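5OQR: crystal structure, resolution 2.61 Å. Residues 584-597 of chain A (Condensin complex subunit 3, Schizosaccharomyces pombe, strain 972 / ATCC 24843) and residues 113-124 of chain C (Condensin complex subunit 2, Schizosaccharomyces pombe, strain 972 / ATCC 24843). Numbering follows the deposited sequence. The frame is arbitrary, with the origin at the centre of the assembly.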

# COMPACT_ATOMS: atom_id res chain seq x y z
N THR A 584 -7.29 -4.08 -17.00
CA THR A 584 -6.28 -3.26 -16.34
C THR A 584 -5.40 -2.55 -17.35
O THR A 584 -4.88 -1.46 -17.07
CB THR A 584 -5.42 -4.14 -15.43
OG1 THR A 584 -6.26 -4.85 -14.51
CG2 THR A 584 -4.43 -3.29 -14.64
N LEU A 585 -5.21 -3.14 -18.53
CA LEU A 585 -4.33 -2.54 -19.52
C LEU A 585 -5.00 -1.34 -20.19
O LEU A 585 -4.39 -0.28 -20.34
CB LEU A 585 -3.92 -3.58 -20.56
CG LEU A 585 -2.86 -3.14 -21.56
CD1 LEU A 585 -1.56 -2.78 -20.86
CD2 LEU A 585 -2.63 -4.22 -22.59
N GLY A 586 -6.25 -1.51 -20.62
CA GLY A 586 -6.99 -0.37 -21.14
C GLY A 586 -7.06 0.77 -20.15
O GLY A 586 -6.83 1.93 -20.51
N ALA A 587 -7.35 0.46 -18.89
CA ALA A 587 -7.38 1.49 -17.86
C ALA A 587 -6.03 2.20 -17.76
O ALA A 587 -5.97 3.42 -17.65
CB ALA A 587 -7.77 0.88 -16.52
N GLU A 588 -4.94 1.43 -17.78
CA GLU A 588 -3.62 2.03 -17.66
C GLU A 588 -3.29 2.88 -18.88
O GLU A 588 -2.77 3.99 -18.75
CB GLU A 588 -2.56 0.94 -17.48
CG GLU A 588 -1.22 1.47 -17.01
CD GLU A 588 -0.21 0.36 -16.77
OE1 GLU A 588 -0.58 -0.83 -16.89
OE2 GLU A 588 0.95 0.68 -16.45
N ALA A 589 -3.61 2.39 -20.08
CA ALA A 589 -3.34 3.14 -21.30
C ALA A 589 -4.06 4.49 -21.28
O ALA A 589 -3.45 5.53 -21.55
CB ALA A 589 -3.77 2.33 -22.52
N ILE A 590 -5.35 4.48 -20.96
CA ILE A 590 -6.11 5.72 -20.85
C ILE A 590 -5.45 6.67 -19.86
O ILE A 590 -5.28 7.86 -20.12
CB ILE A 590 -7.57 5.42 -20.46
CG1 ILE A 590 -8.27 4.66 -21.59
CG2 ILE A 590 -8.33 6.70 -20.14
CD1 ILE A 590 -9.46 3.86 -21.14
N ALA A 591 -5.05 6.14 -18.70
CA ALA A 591 -4.47 6.97 -17.66
C ALA A 591 -3.26 7.74 -18.17
O ALA A 591 -3.14 8.95 -17.95
CB ALA A 591 -4.08 6.11 -16.46
N LYS A 592 -2.34 7.06 -18.85
CA LYS A 592 -1.13 7.74 -19.30
C LYS A 592 -1.40 8.64 -20.50
O LYS A 592 -0.76 9.69 -20.64
CB LYS A 592 -0.01 6.74 -19.63
CG LYS A 592 -0.46 5.43 -20.25
CD LYS A 592 0.72 4.57 -20.69
CE LYS A 592 1.50 4.03 -19.50
NZ LYS A 592 2.69 3.25 -19.95
N LEU A 593 -2.34 8.27 -21.37
CA LEU A 593 -2.71 9.15 -22.47
C LEU A 593 -3.28 10.47 -21.95
O LEU A 593 -3.07 11.52 -22.57
CB LEU A 593 -3.72 8.47 -23.39
CG LEU A 593 -3.23 7.33 -24.27
CD1 LEU A 593 -4.38 6.76 -25.07
CD2 LEU A 593 -2.12 7.79 -25.20
N LEU A 594 -4.01 10.44 -20.83
CA LEU A 594 -4.56 11.66 -20.27
C LEU A 594 -3.47 12.53 -19.66
O LEU A 594 -3.37 13.73 -19.96
CB LEU A 594 -5.63 11.32 -19.23
CG LEU A 594 -7.10 11.40 -19.67
CD1 LEU A 594 -7.33 10.74 -21.02
CD2 LEU A 594 -7.98 10.74 -18.62
N VAL A 595 -2.64 11.95 -18.79
CA VAL A 595 -1.62 12.73 -18.10
C VAL A 595 -0.56 13.23 -19.08
O VAL A 595 -0.13 14.38 -19.02
CB VAL A 595 -0.99 11.90 -16.98
CG1 VAL A 595 0.14 12.67 -16.30
CG2 VAL A 595 -2.04 11.50 -15.96
N ILE A 596 -0.13 12.36 -20.00
CA ILE A 596 0.98 12.71 -20.89
C ILE A 596 0.50 13.60 -22.03
O ILE A 596 1.13 14.60 -22.35
CB ILE A 596 1.65 11.43 -21.42
CG1 ILE A 596 2.16 10.55 -20.28
CG2 ILE A 596 2.81 11.78 -22.35
CD1 ILE A 596 2.56 9.17 -20.71
N LEU A 597 -0.62 13.23 -22.65
CA LEU A 597 -1.06 13.85 -23.89
C LEU A 597 -2.30 14.73 -23.76
O LEU A 597 -2.56 15.53 -24.66
CB LEU A 597 -1.34 12.77 -24.94
CG LEU A 597 -0.28 12.50 -26.01
CD1 LEU A 597 1.11 12.38 -25.42
CD2 LEU A 597 -0.64 11.23 -26.77
N GLN C 113 1.80 -1.69 -4.77
CA GLN C 113 2.18 -2.58 -5.86
C GLN C 113 2.47 -1.79 -7.13
O GLN C 113 3.47 -2.06 -7.81
CB GLN C 113 1.09 -3.62 -6.12
CG GLN C 113 0.78 -4.54 -4.95
CD GLN C 113 0.04 -3.85 -3.83
OE1 GLN C 113 0.29 -2.68 -3.54
NE2 GLN C 113 -0.90 -4.55 -3.20
N TYR C 114 1.62 -0.82 -7.47
CA TYR C 114 1.84 -0.06 -8.69
C TYR C 114 3.09 0.80 -8.54
O TYR C 114 3.16 1.67 -7.67
CB TYR C 114 0.64 0.83 -9.00
CG TYR C 114 0.71 1.39 -10.41
CD1 TYR C 114 0.48 0.57 -11.50
CD2 TYR C 114 1.03 2.72 -10.64
CE1 TYR C 114 0.55 1.06 -12.79
CE2 TYR C 114 1.10 3.23 -11.92
CZ TYR C 114 0.86 2.39 -13.00
OH TYR C 114 0.93 2.87 -14.29
N ASP C 115 4.08 0.53 -9.38
CA ASP C 115 5.28 1.36 -9.44
C ASP C 115 4.90 2.66 -10.14
O ASP C 115 4.72 2.70 -11.36
CB ASP C 115 6.40 0.63 -10.16
CG ASP C 115 7.62 1.50 -10.38
OD1 ASP C 115 7.84 2.43 -9.57
OD2 ASP C 115 8.36 1.25 -11.35
N SER C 116 4.78 3.74 -9.36
CA SER C 116 4.36 5.02 -9.92
C SER C 116 5.16 5.40 -11.15
O SER C 116 4.68 6.15 -12.01
CB SER C 116 4.49 6.11 -8.85
OG SER C 116 5.83 6.25 -8.43
N LYS C 117 6.40 4.91 -11.25
CA LYS C 117 7.23 5.21 -12.41
C LYS C 117 6.64 4.65 -13.70
O LYS C 117 7.01 5.12 -14.79
CB LYS C 117 8.64 4.65 -12.21
CG LYS C 117 9.47 5.40 -11.19
CD LYS C 117 10.86 4.79 -11.04
CE LYS C 117 10.82 3.48 -10.26
NZ LYS C 117 12.10 2.73 -10.36
N ARG C 118 5.75 3.66 -13.62
CA ARG C 118 5.22 3.05 -14.83
C ARG C 118 4.44 4.04 -15.68
O ARG C 118 4.44 3.94 -16.91
CB ARG C 118 4.32 1.87 -14.47
CG ARG C 118 5.01 0.72 -13.78
CD ARG C 118 4.08 -0.47 -13.67
NE ARG C 118 3.70 -0.96 -14.98
CZ ARG C 118 2.75 -1.87 -15.20
NH1 ARG C 118 2.07 -2.39 -14.19
NH2 ARG C 118 2.48 -2.25 -16.45
N LEU C 119 3.74 4.98 -15.04
CA LEU C 119 2.80 5.82 -15.76
C LEU C 119 3.47 6.57 -16.90
O LEU C 119 2.97 6.59 -18.03
CB LEU C 119 2.14 6.81 -14.80
CG LEU C 119 0.90 7.52 -15.34
CD1 LEU C 119 -0.27 6.56 -15.45
CD2 LEU C 119 0.55 8.72 -14.48
N LEU C 120 4.62 7.18 -16.63
CA LEU C 120 5.32 7.98 -17.63
C LEU C 120 6.33 7.16 -18.43
O LEU C 120 7.15 7.74 -19.15
CB LEU C 120 6.01 9.16 -16.95
CG LEU C 120 5.06 10.06 -16.15
CD1 LEU C 120 5.83 11.11 -15.38
CD2 LEU C 120 4.03 10.71 -17.06
N GLN C 121 6.29 5.84 -18.31
CA GLN C 121 7.10 4.95 -19.13
C GLN C 121 6.28 4.43 -20.30
O GLN C 121 5.06 4.27 -20.21
CB GLN C 121 7.62 3.77 -18.32
CG GLN C 121 8.69 4.11 -17.30
CD GLN C 121 9.03 2.92 -16.43
OE1 GLN C 121 8.31 1.92 -16.41
NE2 GLN C 121 10.12 3.03 -15.69
N LEU C 122 6.96 4.14 -21.40
CA LEU C 122 6.33 3.44 -22.51
C LEU C 122 6.12 1.98 -22.14
O LEU C 122 6.96 1.36 -21.48
CB LEU C 122 7.19 3.55 -23.77
CG LEU C 122 7.35 4.94 -24.38
CD1 LEU C 122 8.43 4.93 -25.44
CD2 LEU C 122 6.03 5.43 -24.97
N PHE C 123 4.98 1.43 -22.55
CA PHE C 123 4.70 0.02 -22.30
C PHE C 123 5.83 -0.86 -22.80
O PHE C 123 6.29 -1.77 -22.09
CB PHE C 123 3.39 -0.37 -22.97
CG PHE C 123 2.15 0.04 -22.23
CD1 PHE C 123 1.99 -0.26 -20.89
CD2 PHE C 123 1.15 0.74 -22.88
CE1 PHE C 123 0.85 0.12 -20.21
CE2 PHE C 123 0.01 1.12 -22.21
CZ PHE C 123 -0.14 0.81 -20.87
N LEU C 124 6.30 -0.61 -24.02
CA LEU C 124 7.21 -1.51 -24.70
C LEU C 124 8.68 -1.14 -24.51
O LEU C 124 9.55 -1.97 -24.80
CB LEU C 124 6.89 -1.52 -26.20
CG LEU C 124 5.45 -1.88 -26.55
CD1 LEU C 124 5.17 -1.62 -28.02
CD2 LEU C 124 5.15 -3.32 -26.19

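One face of a condensin subunit 3 helix receives an irregular, turn-containing segment of subunit 2 in a mixed contact, with a lysine and a glutamate at its polar centre and apolar side chains around them. Lys A592 and Phe C123 are the most heavily covered residues of their stretches. The lysine side chain runs alongside the turn from Arg C118 to Gln C121, its CE 3.3 Å from Leu C119 O, and its NZ donates a short hydrogen bond to the backbone O of Gln C121 (2.6 Å). The same ammonium sits over the Phe C123 ring, NZ lying 3.7 Å from the ring centroid and 12° off the normal, a cation-pi arrangement; CE of Lys A592 adds a CH-pi contact on that face. Over the opposite face lies Leu A585, whose CD1 comes within 3.8 Å of Phe C123 CE1, so the ring is held between lysine and leucine. Its edge meets the helix at Glu A588 and Ala A589, with Ala A589 CB 4.0 Å from Phe C123 CE2.

Glu A588, one helical turn before Lys A592, points toward subunit 2 with chi1 and chi2 both t. Its OE2 accepts a hydrogen bond from Tyr C114 OH (3.1 Å) near the plane of the tyrosine ring. OE2 also forms a salt bridge with Arg C118 NH2 at 3.3 Å, but it lies over the guanidinium face, where no N-H points at it; the attraction is one of charge alone.

Toward the end of the stretch, from Ala A591 to Ile A596, apolar contacts accompany the lysine. Leu C119 reaches Ala A591 (CD1 to CB, 4.0 Å) and Val A595 (CD2 to CG2, 4.1 Å), fitting against two residues one turn apart. Leu C120 points its CA-to-CB bond away, yet its side chain returns to the helix, bringing CD2 to 3.7 Å from Ile A596 CG1.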